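Local coordinates for protein N-acetylglucosamine-6-phosphate deacetylase (Thermotoga maritima, PDB 1O12) that probably removes the acetyl group from N-acetylglucosamine 6-phosphate, as a metal-dependent hydrolase that uses one divalent metal cation per subunit, at residues Thr97-Glu100 with Lys101-Ile105; Pro147-Arg150 with Glu151-Glu154. All blocks are in the same frame, centred on the assembly; numbering follows the deposited sequence.

Interactions 1 and 2 are both N-caps, each opening a helix with a serine whose hydroxyl accepts from the backbone N-H three residues on, and both lie well out from the centre of the chain, partly buried. They differ in what follows. In 97-105 the cap starts the long helix 99-115, regular backbone bonds take over, and the buried side chains are nonpolar apart from the T97 hydroxyl. In 147-154 the helix is short and weakly bonded, and the buried E151 offers a carboxylate, which is paired with R145. With centres about 12 Å apart the two pack together: CD1 of L99 lies 3.3 Å from CG of E151, and R145 serves both.

Interaction 1 (Thr97-Glu100 with Lys101-Ile105); sequences TSLE and KMKEI
Residues T97-E100 run straight into K101-I105, with the CA atoms of L99 and M102 5.0 Å apart, about one turn of helix. The junction is an N-cap: S98 precedes helix 99-115, which links strands 87-93 and 121-127 in the TIM-barrel fold of the amidohydrolases. S98 OG accepts from K101 N at 3.3 Å, nearly straight at 169°. A chi1 of 52° sets that hydroxyl between the backbone N and the carbonyl carbon, facing the first turn. The regular i to i+4 bonds then begin, from M102 N to S98 O at 3.1 Å, followed by K103 N to L99 O and E104 N to E100 O.

T97 and K101 cross at about a right angle, the aliphatic start of the lysine lying against both hydroxyls: CG of K101 is 3.3 Å from S98 OG and 3.5 Å from T97 OG1. On the side facing 147-154, CG of K103 lies 3.9 Å from CD2 of L99. K103 NZ makes a long, weak ion pair with E154, while E100 OE1 stays 5.5 Å from K103 NZ. T97 O also accepts from R145, and E104 forms a salt bridge with K108. Buried selenomethionine M102 packs on P129 and slides past T97 in the opposite direction, its chain bent at chi3 (-92°), which brings methyl CE beside T97 CG2 at 3.3 Å.

Interaction 2 (Pro147-Arg150 with Glu151-Glu154); sequences PSER and ELSE
The carbonyl oxygen of S148 receives two backbone N-H groups, a strong one from L152 N at 2.8 Å and a weak one from E151 N at 3.0 Å, the latter bent to 125°. This is the N-cap of the short, weakly bonded helix 149-152, which lies between strands 121-127 and 159-164 of the TIM-barrel fold. The strong bond is the helical i to i+4 type, with the donor approaching S148 O close to its C=O axis. S148 OG supplies the capping bond, accepting from E151 N at 2.9 Å, which leaves that one N-H shared between the hydroxyl and the carbonyl of the same serine.

The E151 side chain then runs past the capping hydroxyl. Its CG stands anti to the carbonyl carbon (chi1 -73°), beside the backbone N that S148 OG caps, and CB and CG both come to 3.5 Å from that oxygen. OE1 of its carboxylate takes both a salt bridge with R145 and a hydrogen bond with Y130 OH, while the methylenes pack on L99 of helix 99-115. Replacing S148 with an alanine would probably leave E151 N with just the weak, bent bond to the carbonyl and remove the hydroxyl against which the E151 methylenes rest.

Exposed E149 forms a salt bridge with R176 through OE2. L152 is buried against R176 and L177, with its CB 3.5 Å from S148 O. Further on, S153 OG donates to R150 O at 3.0 Å, approaching from 40° above the carbonyl plane.

Interaction 1 (Thr97-Glu100 with Lys101-Ile105)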
loop_
_atom_site.group_PDB
_atom_site.type_symbol
_atom_site.label_atom_id
_atom_site.label_comp_id
_atom_site.label_asym_id
_atom_site.label_seq_id
_atom_site.Cartn_x
_atom_site.Cartn_y
_atom_site.Cartn_z
ATOM N N THR A 97 16.417 27.974 2.656
ATOM C CA THR A 97 16.922 29.289 2.990
ATOM C C THR A 97 18.282 29.561 2.342
ATOM O O THR A 97 18.733 28.807 1.478
ATOM C CB THR A 97 16.994 29.422 4.544
ATOM O OG1 THR A 97 17.110 30.807 4.900
ATOM C CG2 THR A 97 18.177 28.594 5.120
ATOM N N SER A 98 18.934 30.638 2.762
ATOM C CA SER A 98 20.239 30.994 2.196
ATOM C C SER A 98 21.413 30.222 2.800
ATOM O O SER A 98 21.349 29.782 3.940
ATOM C CB SER A 98 20.489 32.505 2.363
ATOM O OG SER A 98 20.300 32.945 3.702
ATOM N N LEU A 99 22.484 30.051 2.035
ATOM C CA LEU A 99 23.669 29.374 2.552
ATOM C C LEU A 99 24.110 30.160 3.795
ATOM O O LEU A 99 24.715 29.612 4.716
ATOM C CB LEU A 99 24.810 29.383 1.522
ATOM C CG LEU A 99 25.688 28.121 1.398
ATOM C CD1 LEU A 99 26.956 28.433 0.606
ATOM C CD2 LEU A 99 26.064 27.596 2.758
ATOM N N GLU A 100 23.797 31.451 3.823
ATOM C CA GLU A 100 24.188 32.270 4.949
ATOM C C GLU A 100 23.461 31.873 6.223
ATOM O O GLU A 100 24.095 31.558 7.222
ATOM C CB GLU A 100 23.945 33.738 4.636
ATOM C CG GLU A 100 25.177 34.606 4.833
ATOM C CD GLU A 100 25.664 34.661 6.288
ATOM O OE1 GLU A 100 26.271 33.664 6.772
ATOM O OE2 GLU A 100 25.433 35.714 6.949
ATOM N N LYS A 101 22.133 31.890 6.190
ATOM C CA LYS A 101 21.334 31.511 7.351
ATOM C C LYS A 101 21.766 30.141 7.836
ATOM O O LYS A 101 21.953 29.923 9.025
ATOM C CB LYS A 101 19.851 31.477 6.989
ATOM C CG LYS A 101 19.233 32.845 6.848
ATOM C CD LYS A 101 19.419 33.645 8.127
ATOM C CE LYS A 101 18.937 32.863 9.353
ATOM N NZ LYS A 101 17.522 32.439 9.173
HETATM N N MSE A 102 21.909 29.228 6.888
HETATM C CA MSE A 102 22.329 27.869 7.146
HETATM C C MSE A 102 23.589 27.840 8.023
HETATM O O MSE A 102 23.580 27.241 9.101
HETATM C CB MSE A 102 22.611 27.189 5.806
HETATM C CG MSE A 102 21.913 25.876 5.542
HETATM SE SE MSE A 102 21.701 25.611 3.587
HETATM C CE MSE A 102 19.911 26.400 3.342
ATOM N N LYS A 103 24.668 28.480 7.561
ATOM C CA LYS A 103 25.935 28.515 8.297
ATOM C C LYS A 103 25.734 29.073 9.690
ATOM O O LYS A 103 26.331 28.574 10.641
ATOM C CB LYS A 103 26.990 29.363 7.580
ATOM C CG LYS A 103 27.407 28.865 6.186
ATOM C CD LYS A 103 28.923 29.063 5.968
ATOM C CE LYS A 103 29.376 30.512 6.248
ATOM N NZ LYS A 103 30.843 30.678 6.570
ATOM N N GLU A 104 24.887 30.095 9.808
ATOM C CA GLU A 104 24.609 30.717 11.098
ATOM C C GLU A 104 23.800 29.795 12.014
ATOM O O GLU A 104 24.021 29.761 13.228
ATOM C CB GLU A 104 23.850 32.039 10.917
ATOM C CG GLU A 104 23.569 32.801 12.236
ATOM C CD GLU A 104 22.092 33.202 12.405
ATOM O OE1 GLU A 104 21.700 33.693 13.497
ATOM O OE2 GLU A 104 21.312 33.024 11.441
ATOM N N ILE A 105 22.859 29.046 11.451
ATOM C CA ILE A 105 22.068 28.155 12.283
ATOM C C ILE A 105 22.932 26.972 12.743
ATOM O O ILE A 105 22.868 26.567 13.907
ATOM C CB ILE A 105 20.815 27.694 11.537
ATOM C CG1 ILE A 105 19.864 28.889 11.426
ATOM C CG2 ILE A 105 20.138 26.545 12.296
ATOM C CD1 ILE A 105 18.815 28.766 10.392
#

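Interaction 2 (Pro147-Arg150 with Glu151-Glu154)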
loop_
_atom_site.group_PDB
_atom_site.type_symbol
_atom_site.label_atom_id
_atom_site.label_comp_id
_atom_site.label_asym_id
_atom_site.label_seq_id
_atom_site.Cartn_x
_atom_site.Cartn_y
_atom_site.Cartn_z
ATOM N N PRO A 147 22.193 21.274 -5.310
ATOM C CA PRO A 147 23.385 21.240 -4.466
ATOM C C PRO A 147 24.610 21.548 -5.316
ATOM O O PRO A 147 24.673 21.181 -6.494
ATOM C CB PRO A 147 23.389 19.814 -3.939
ATOM C CG PRO A 147 22.660 19.045 -5.022
ATOM C CD PRO A 147 21.533 19.963 -5.359
ATOM N N SER A 148 25.589 22.211 -4.709
ATOM C CA SER A 148 26.809 22.596 -5.408
ATOM C C SER A 148 27.994 22.185 -4.569
ATOM O O SER A 148 27.874 22.067 -3.356
ATOM C CB SER A 148 26.838 24.112 -5.579
ATOM O OG SER A 148 27.134 24.725 -4.335
ATOM N N GLU A 149 29.147 21.998 -5.212
ATOM C CA GLU A 149 30.378 21.604 -4.516
ATOM C C GLU A 149 30.743 22.662 -3.473
ATOM O O GLU A 149 31.309 22.341 -2.419
ATOM C CB GLU A 149 31.520 21.461 -5.524
ATOM C CG GLU A 149 32.704 20.654 -5.051
ATOM C CD GLU A 149 32.439 19.167 -5.119
ATOM O OE1 GLU A 149 31.796 18.739 -6.107
ATOM O OE2 GLU A 149 32.878 18.434 -4.203
ATOM N N ARG A 150 30.413 23.917 -3.785
ATOM C CA ARG A 150 30.666 25.061 -2.910
ATOM C C ARG A 150 29.813 24.992 -1.642
ATOM O O ARG A 150 30.271 25.350 -0.557
ATOM C CB ARG A 150 30.357 26.360 -3.661
ATOM C CG ARG A 150 30.418 27.661 -2.834
ATOM C CD ARG A 150 29.992 28.862 -3.709
ATOM N NE ARG A 150 30.688 28.831 -5.006
ATOM C CZ ARG A 150 30.500 29.690 -6.020
ATOM N NH1 ARG A 150 29.620 30.689 -5.919
ATOM N NH2 ARG A 150 31.205 29.550 -7.146
ATOM N N GLU A 151 28.564 24.547 -1.761
ATOM C CA GLU A 151 27.731 24.460 -0.569
ATOM C C GLU A 151 27.982 23.160 0.188
ATOM O O GLU A 151 27.982 23.134 1.415
ATOM C CB GLU A 151 26.247 24.590 -0.928
ATOM C CG GLU A 151 25.855 25.995 -1.308
ATOM C CD GLU A 151 24.394 26.112 -1.695
ATOM O OE1 GLU A 151 23.523 26.003 -0.796
ATOM O OE2 GLU A 151 24.122 26.301 -2.905
ATOM N N LEU A 152 28.217 22.085 -0.542
ATOM C CA LEU A 152 28.452 20.828 0.109
ATOM C C LEU A 152 29.506 20.997 1.204
ATOM O O LEU A 152 29.450 20.335 2.245
ATOM C CB LEU A 152 28.928 19.806 -0.905
ATOM C CG LEU A 152 28.894 18.383 -0.350
ATOM C CD1 LEU A 152 27.413 17.910 -0.330
ATOM C CD2 LEU A 152 29.770 17.438 -1.198
ATOM N N SER A 153 30.456 21.905 0.980
ATOM C CA SER A 153 31.535 22.127 1.945
ATOM C C SER A 153 31.127 22.812 3.248
ATOM O O SER A 153 31.903 22.847 4.190
ATOM C CB SER A 153 32.682 22.928 1.298
ATOM O OG SER A 153 32.432 24.328 1.322
ATOM N N GLU A 154 29.930 23.376 3.302
ATOM C CA GLU A 154 29.482 24.024 4.524
ATOM C C GLU A 154 28.567 23.113 5.359
ATOM O O GLU A 154 28.172 23.477 6.460
ATOM C CB GLU A 154 28.733 25.316 4.201
ATOM C CG GLU A 154 29.559 26.374 3.505
ATOM C CD GLU A 154 30.741 26.818 4.329
ATOM O OE1 GLU A 154 31.812 27.004 3.734
ATOM O OE2 GLU A 154 30.606 26.995 5.564
#